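Local coordinates for GH127 beta-L-arabinofuranoside (PDB 4QK0), which probably hydrolyses terminal beta-L-arabinofuranosyl linkages as a family 127 glycoside hydrolase, at residues A[49-54]-A[68-73]; A[260-265]-A[301-306]. All coordinates share one frame; numbering follows the deposited sequence.

Contact 1 (A[49-54]-A[68-73]); sequences AEPSHA and EFYGMV
Y70 packs against H53 and P51, joining the loop ahead of helix 54-61 to the loop that follows it. Both loops belong to the GH127 catalytic domain. Most of the 209 Å² buried between the segments comes from these three residues. The main touch is a CH-pi contact: Y70 CB sits over one face of the H53 imidazole, 4.0 Å from the ring centroid and 27° off its normal, with Y70 CB to H53 CG the nearest approach at 3.7 Å. The two rings are tilted obliquely, planes 35° apart, so this is neither a parallel stack nor a T-shaped pair. Because CG of Y70 lies anti to the backbone N (chi1 -176°), the phenol runs back along 51-53. There Y70 CD1 comes to 3.8 Å from S52 O near the ring plane, and Y70 CE1 to 3.4 Å from P51 O. The phenol end reaches the proline ring, Y70 OH to P51 CD being 4.1 Å.

Polar anchoring comes from around this aromatic patch. Water 1 receives a weak hydrogen bond from H53 ND1 and donates to E68 O. S52 OG accepts from A54 N at 3.1 Å, an ST turn at the start of 54-61, while D44 OD1 holds the backbone N of S52 and H53, and N57 ND2 reaches Y70 O. With van der Waals and CH-pi contacts across the segments and one water bridging them, the chemistry implies a surface junction held by shape and backbone anchoring, not by charge pairing.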
loop_
_atom_site.group_PDB
_atom_site.type_symbol
_atom_site.label_atom_id
_atom_site.label_comp_id
_atom_site.label_asym_id
_atom_site.label_seq_id
_atom_site.Cartn_x
_atom_site.Cartn_y
_atom_site.Cartn_z
ATOM N N ALA A 49 5.000 30.780 6.906
ATOM C CA ALA A 49 4.836 29.987 5.705
ATOM C C ALA A 49 6.201 29.765 5.085
ATOM O O ALA A 49 7.180 30.495 5.361
ATOM C CB ALA A 49 3.885 30.655 4.732
ATOM N N GLU A 50 6.264 28.712 4.291
ATOM C CA GLU A 50 7.395 28.484 3.410
ATOM C C GLU A 50 7.313 29.626 2.373
ATOM O O GLU A 50 6.247 29.837 1.757
ATOM C CB GLU A 50 7.311 27.081 2.761
ATOM C CG GLU A 50 7.663 25.803 3.601
ATOM C CD GLU A 50 8.350 26.025 4.961
ATOM O OE1 GLU A 50 7.785 25.658 6.048
ATOM O OE2 GLU A 50 9.493 26.532 4.934
ATOM N N PRO A 51 8.402 30.407 2.217
ATOM C CA PRO A 51 8.283 31.505 1.269
ATOM C C PRO A 51 7.966 30.998 -0.160
ATOM O O PRO A 51 8.255 29.838 -0.506
ATOM C CB PRO A 51 9.652 32.182 1.323
ATOM C CG PRO A 51 10.248 31.726 2.598
ATOM C CD PRO A 51 9.750 30.325 2.784
ATOM N N SER A 52 7.275 31.822 -0.947
ATOM C CA SER A 52 6.973 31.425 -2.322
ATOM C C SER A 52 7.860 32.187 -3.293
ATOM O O SER A 52 8.310 31.609 -4.236
ATOM C CB SER A 52 5.469 31.572 -2.634
ATOM O OG SER A 52 5.187 32.750 -3.326
ATOM N N HIS A 53 8.061 33.487 -3.093
ATOM C CA HIS A 53 8.795 34.327 -4.043
ATOM C C HIS A 53 8.139 34.398 -5.445
ATOM O O HIS A 53 8.798 34.751 -6.429
ATOM C CB HIS A 53 10.265 33.848 -4.193
ATOM C CG HIS A 53 11.204 34.412 -3.172
ATOM N ND1 HIS A 53 12.053 35.462 -3.447
ATOM C CD2 HIS A 53 11.444 34.064 -1.887
ATOM C CE1 HIS A 53 12.755 35.755 -2.369
ATOM N NE2 HIS A 53 12.411 34.915 -1.411
ATOM N N ALA A 54 6.878 34.073 -5.565
ATOM C CA ALA A 54 6.325 33.911 -6.915
ATOM C C ALA A 54 6.279 35.265 -7.643
ATOM O O ALA A 54 6.567 35.341 -8.841
ATOM C CB ALA A 54 4.941 33.257 -6.882
ATOM N N GLU A 68 18.205 35.948 -6.116
ATOM C CA GLU A 68 18.230 34.658 -6.775
ATOM C C GLU A 68 16.821 34.168 -6.970
ATOM O O GLU A 68 15.900 34.557 -6.238
ATOM C CB GLU A 68 19.047 33.635 -5.968
ATOM C CG GLU A 68 20.550 33.906 -6.109
ATOM C CD GLU A 68 21.508 33.111 -5.229
ATOM O OE1 GLU A 68 21.158 32.687 -4.105
ATOM O OE2 GLU A 68 22.692 33.012 -5.621
ATOM N N PHE A 69 16.629 33.436 -8.060
ATOM C CA PHE A 69 15.370 32.741 -8.282
ATOM C C PHE A 69 15.088 31.841 -7.053
ATOM O O PHE A 69 15.999 31.318 -6.463
ATOM C CB PHE A 69 15.457 31.874 -9.544
ATOM C CG PHE A 69 14.232 31.067 -9.779
ATOM C CD1 PHE A 69 14.096 29.787 -9.227
ATOM C CD2 PHE A 69 13.195 31.596 -10.534
ATOM C CE1 PHE A 69 12.910 29.066 -9.416
ATOM C CE2 PHE A 69 12.035 30.875 -10.747
ATOM C CZ PHE A 69 11.882 29.611 -10.193
ATOM N N TYR A 70 13.832 31.717 -6.672
ATOM C CA TYR A 70 13.458 30.803 -5.629
ATOM C C TYR A 70 12.185 30.056 -5.995
ATOM O O TYR A 70 11.237 30.639 -6.514
ATOM C CB TYR A 70 13.241 31.560 -4.316
ATOM C CG TYR A 70 12.930 30.666 -3.143
ATOM C CD1 TYR A 70 11.621 30.205 -2.907
ATOM C CD2 TYR A 70 13.934 30.279 -2.241
ATOM C CE1 TYR A 70 11.326 29.373 -1.826
ATOM C CE2 TYR A 70 13.641 29.452 -1.153
ATOM C CZ TYR A 70 12.336 29.003 -0.958
ATOM O OH TYR A 70 12.029 28.205 0.118
ATOM N N GLY A 71 12.138 28.771 -5.625
ATOM C CA GLY A 71 10.903 27.983 -5.689
ATOM C C GLY A 71 10.972 26.898 -6.744
ATOM O O GLY A 71 12.066 26.528 -7.209
HETATM N N MSE A 72 9.809 26.385 -7.118
HETATM C CA MSE A 72 9.727 25.303 -8.091
HETATM C C MSE A 72 9.816 25.874 -9.507
HETATM O O MSE A 72 9.582 27.060 -9.760
HETATM C CB MSE A 72 8.388 24.579 -7.927
HETATM C CG MSE A 72 8.219 23.874 -6.563
HETATM SE SE MSE A 72 9.743 22.666 -6.135
HETATM C CE MSE A 72 9.002 20.940 -6.772
ATOM N N VAL A 73 10.178 25.015 -10.442
ATOM C CA VAL A 73 10.373 25.417 -11.815
ATOM C C VAL A 73 9.065 25.953 -12.454
ATOM O O VAL A 73 9.103 26.806 -13.329
ATOM C CB VAL A 73 11.097 24.273 -12.569
ATOM C CG1 VAL A 73 10.148 23.153 -12.963
ATOM C CG2 VAL A 73 11.814 24.858 -13.756
HETATM O O HOH W 1 13.287 35.027 -5.818
#

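Contact 2 (A[260-265]-A[301-306])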
loop_
_atom_site.group_PDB
_atom_site.type_symbol
_atom_site.label_atom_id
_atom_site.label_comp_id
_atom_site.label_asym_id
_atom_site.label_seq_id
_atom_site.Cartn_x
_atom_site.Cartn_y
_atom_site.Cartn_z
ATOM N N LYS A 260 -5.695 3.537 -25.527
ATOM C CA LYS A 260 -7.002 2.997 -25.225
ATOM C C LYS A 260 -7.288 2.838 -23.739
ATOM O O LYS A 260 -8.441 2.583 -23.368
ATOM C CB LYS A 260 -7.156 1.647 -25.922
ATOM C CG LYS A 260 -7.109 1.775 -27.440
ATOM C CD LYS A 260 -7.398 0.455 -28.136
ATOM C CE LYS A 260 -6.923 0.481 -29.586
ATOM N NZ LYS A 260 -7.289 1.758 -30.266
ATOM N N GLN A 261 -6.242 2.973 -22.919
ATOM C CA GLN A 261 -6.370 3.046 -21.458
ATOM C C GLN A 261 -5.745 4.287 -20.924
ATOM O O GLN A 261 -4.702 4.735 -21.401
ATOM C CB GLN A 261 -5.665 1.880 -20.735
ATOM C CG GLN A 261 -6.337 0.534 -20.909
ATOM C CD GLN A 261 -5.942 -0.087 -22.223
ATOM O OE1 GLN A 261 -4.812 0.072 -22.662
ATOM N NE2 GLN A 261 -6.857 -0.806 -22.846
ATOM N N ALA A 262 -6.354 4.795 -19.875
ATOM C CA ALA A 262 -5.745 5.842 -19.074
ATOM C C ALA A 262 -4.587 5.248 -18.305
ATOM O O ALA A 262 -4.713 4.200 -17.687
ATOM C CB ALA A 262 -6.754 6.419 -18.116
ATOM N N VAL A 263 -3.441 5.897 -18.428
ATOM C CA VAL A 263 -2.210 5.526 -17.740
ATOM C C VAL A 263 -1.518 6.791 -17.261
ATOM O O VAL A 263 -1.785 7.896 -17.758
ATOM C CB VAL A 263 -1.242 4.756 -18.648
ATOM C CG1 VAL A 263 -1.903 3.492 -19.191
ATOM C CG2 VAL A 263 -0.773 5.603 -19.809
ATOM N N GLY A 264 -0.583 6.615 -16.347
ATOM C CA GLY A 264 0.302 7.655 -15.919
ATOM C C GLY A 264 -0.329 8.632 -14.971
ATOM O O GLY A 264 -1.338 8.369 -14.359
ATOM N N HIS A 265 0.323 9.782 -14.862
ATOM C CA HIS A 265 -0.097 10.851 -13.957
ATOM C C HIS A 265 -1.483 11.343 -14.346
ATOM O O HIS A 265 -1.710 11.682 -15.517
ATOM C CB HIS A 265 0.940 11.986 -14.083
ATOM C CG HIS A 265 0.791 13.047 -13.063
ATOM N ND1 HIS A 265 -0.111 14.077 -13.192
ATOM C CD2 HIS A 265 1.415 13.236 -11.875
ATOM C CE1 HIS A 265 -0.054 14.839 -12.114
ATOM N NE2 HIS A 265 0.859 14.343 -11.299
ATOM N N LYS A 301 -15.651 4.280 -16.368
ATOM C CA LYS A 301 -16.238 3.000 -16.066
ATOM C C LYS A 301 -15.247 1.964 -15.466
ATOM O O LYS A 301 -15.645 0.852 -15.133
ATOM C CB LYS A 301 -16.891 2.424 -17.299
ATOM C CG LYS A 301 -18.086 3.322 -17.659
ATOM C CD LYS A 301 -19.336 2.686 -18.266
ATOM C CE LYS A 301 -20.394 3.774 -18.531
ATOM N NZ LYS A 301 -19.934 4.755 -19.571
ATOM N N ARG A 302 -13.965 2.286 -15.426
ATOM C CA ARG A 302 -12.998 1.334 -14.882
ATOM C C ARG A 302 -12.006 1.912 -13.948
ATOM O O ARG A 302 -11.457 1.151 -13.203
ATOM C CB ARG A 302 -12.295 0.592 -16.008
ATOM C CG ARG A 302 -13.303 -0.094 -16.878
ATOM C CD ARG A 302 -12.690 -1.097 -17.765
ATOM N NE ARG A 302 -13.701 -1.939 -18.388
ATOM C CZ ARG A 302 -13.408 -3.060 -19.041
ATOM N NH1 ARG A 302 -12.146 -3.478 -19.117
ATOM N NH2 ARG A 302 -14.375 -3.781 -19.589
ATOM N N GLN A 303 -11.737 3.219 -13.992
ATOM C CA GLN A 303 -10.653 3.791 -13.167
ATOM C C GLN A 303 -11.040 5.056 -12.432
ATOM O O GLN A 303 -10.233 5.941 -12.249
ATOM C CB GLN A 303 -9.399 4.016 -13.961
ATOM C CG GLN A 303 -8.844 2.731 -14.577
ATOM C CD GLN A 303 -7.430 2.948 -15.085
ATOM O OE1 GLN A 303 -6.488 3.105 -14.311
ATOM N NE2 GLN A 303 -7.286 3.065 -16.412
HETATM N N MSE A 304 -12.270 5.111 -11.965
HETATM C CA MSE A 304 -12.768 6.245 -11.262
HETATM C C MSE A 304 -13.414 5.828 -9.971
HETATM O O MSE A 304 -14.173 4.883 -9.951
HETATM C CB MSE A 304 -13.837 6.958 -12.110
HETATM C CG MSE A 304 -14.322 8.209 -11.462
HETATM SE SE MSE A 304 -15.811 9.105 -12.451
HETATM C CE MSE A 304 -17.211 7.838 -12.164
ATOM N N TYR A 305 -13.157 6.593 -8.895
ATOM C CA TYR A 305 -13.773 6.345 -7.584
ATOM C C TYR A 305 -15.186 6.876 -7.545
ATOM O O TYR A 305 -15.542 7.796 -8.264
ATOM C CB TYR A 305 -12.914 7.015 -6.491
ATOM C CG TYR A 305 -11.554 6.304 -6.230
ATOM C CD1 TYR A 305 -11.481 5.213 -5.388
ATOM C CD2 TYR A 305 -10.402 6.747 -6.807
ATOM C CE1 TYR A 305 -10.281 4.568 -5.140
ATOM C CE2 TYR A 305 -9.203 6.103 -6.576
ATOM C CZ TYR A 305 -9.148 5.008 -5.702
ATOM O OH TYR A 305 -7.927 4.336 -5.504
ATOM N N ILE A 306 -15.969 6.400 -6.606
ATOM C CA ILE A 306 -17.334 6.795 -6.546
ATOM C C ILE A 306 -17.481 8.312 -6.252
ATOM O O ILE A 306 -18.497 8.886 -6.556
ATOM C CB ILE A 306 -18.122 5.943 -5.547
ATOM C CG1 ILE A 306 -19.621 6.158 -5.702
ATOM C CG2 ILE A 306 -17.657 6.227 -4.127
ATOM C CD1 ILE A 306 -20.492 5.279 -4.830
#
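Q303 reaches across to A262 in the helical catalytic domain of the GH127 family, whose clan is built on six helical hairpins. Helices 266-283 and 286-302 run between the two segments, so the contact ties the lead-in of the first to the exit of the second. One hydrogen bond carries it: Q303 NE2 donates to A262 O at 3.1 Å, with an N-H...O angle of 166°. The acceptor lies close to the amide plane of Q303, whereas the donor is tilted 22° from the carbonyl plane of A262. Beside the bond, A262 CB rests 3.8 Å from Q303 NE2; both residues are buried, and together they account for most of the 85 Å² covered.

The glutamine gets there with CG anti to its carbonyl carbon (chi1 -60°) and an extended chain beyond it. A leucine in place of Q303 would probably leave A262 O without this donor and N298 OD1 with one partner fewer, in a buried contact. F319 of strand 318-319 packs on both A262 and Q303, and its backbone bonds to G264 in strand 264-265. Farther out, M304 O is hydrogen-bonded by Y613 OH of the second subunit. What fixes the glutamine amide against its partner is N298 of helix 286-302: its OD1 accepts from both Q303 NE2 and the backbone N of A262, so the amide nitrogen has two acceptors and A262 is gripped at both N and O.

Contact 1 and contact 2 lie in series along the chain, both inside the GH127 catalytic range, and do not touch: their centres are 33 Å apart and their nearest atoms about 11 Å. Each joins segments that flank helices, a single short one (54-61) in contact 1 and a pair (266-283 and 286-302) in contact 2. Their settings differ. The centre of contact 1 is 26 Å from the centre of the chain, at the surface, whereas that of contact 2 is 15 Å away and buried. The second subunit meets the segments of contact 2 but not those of contact 1. Nothing in the geometry ties either contact to a substrate or ligand, so neither is assigned to the active site.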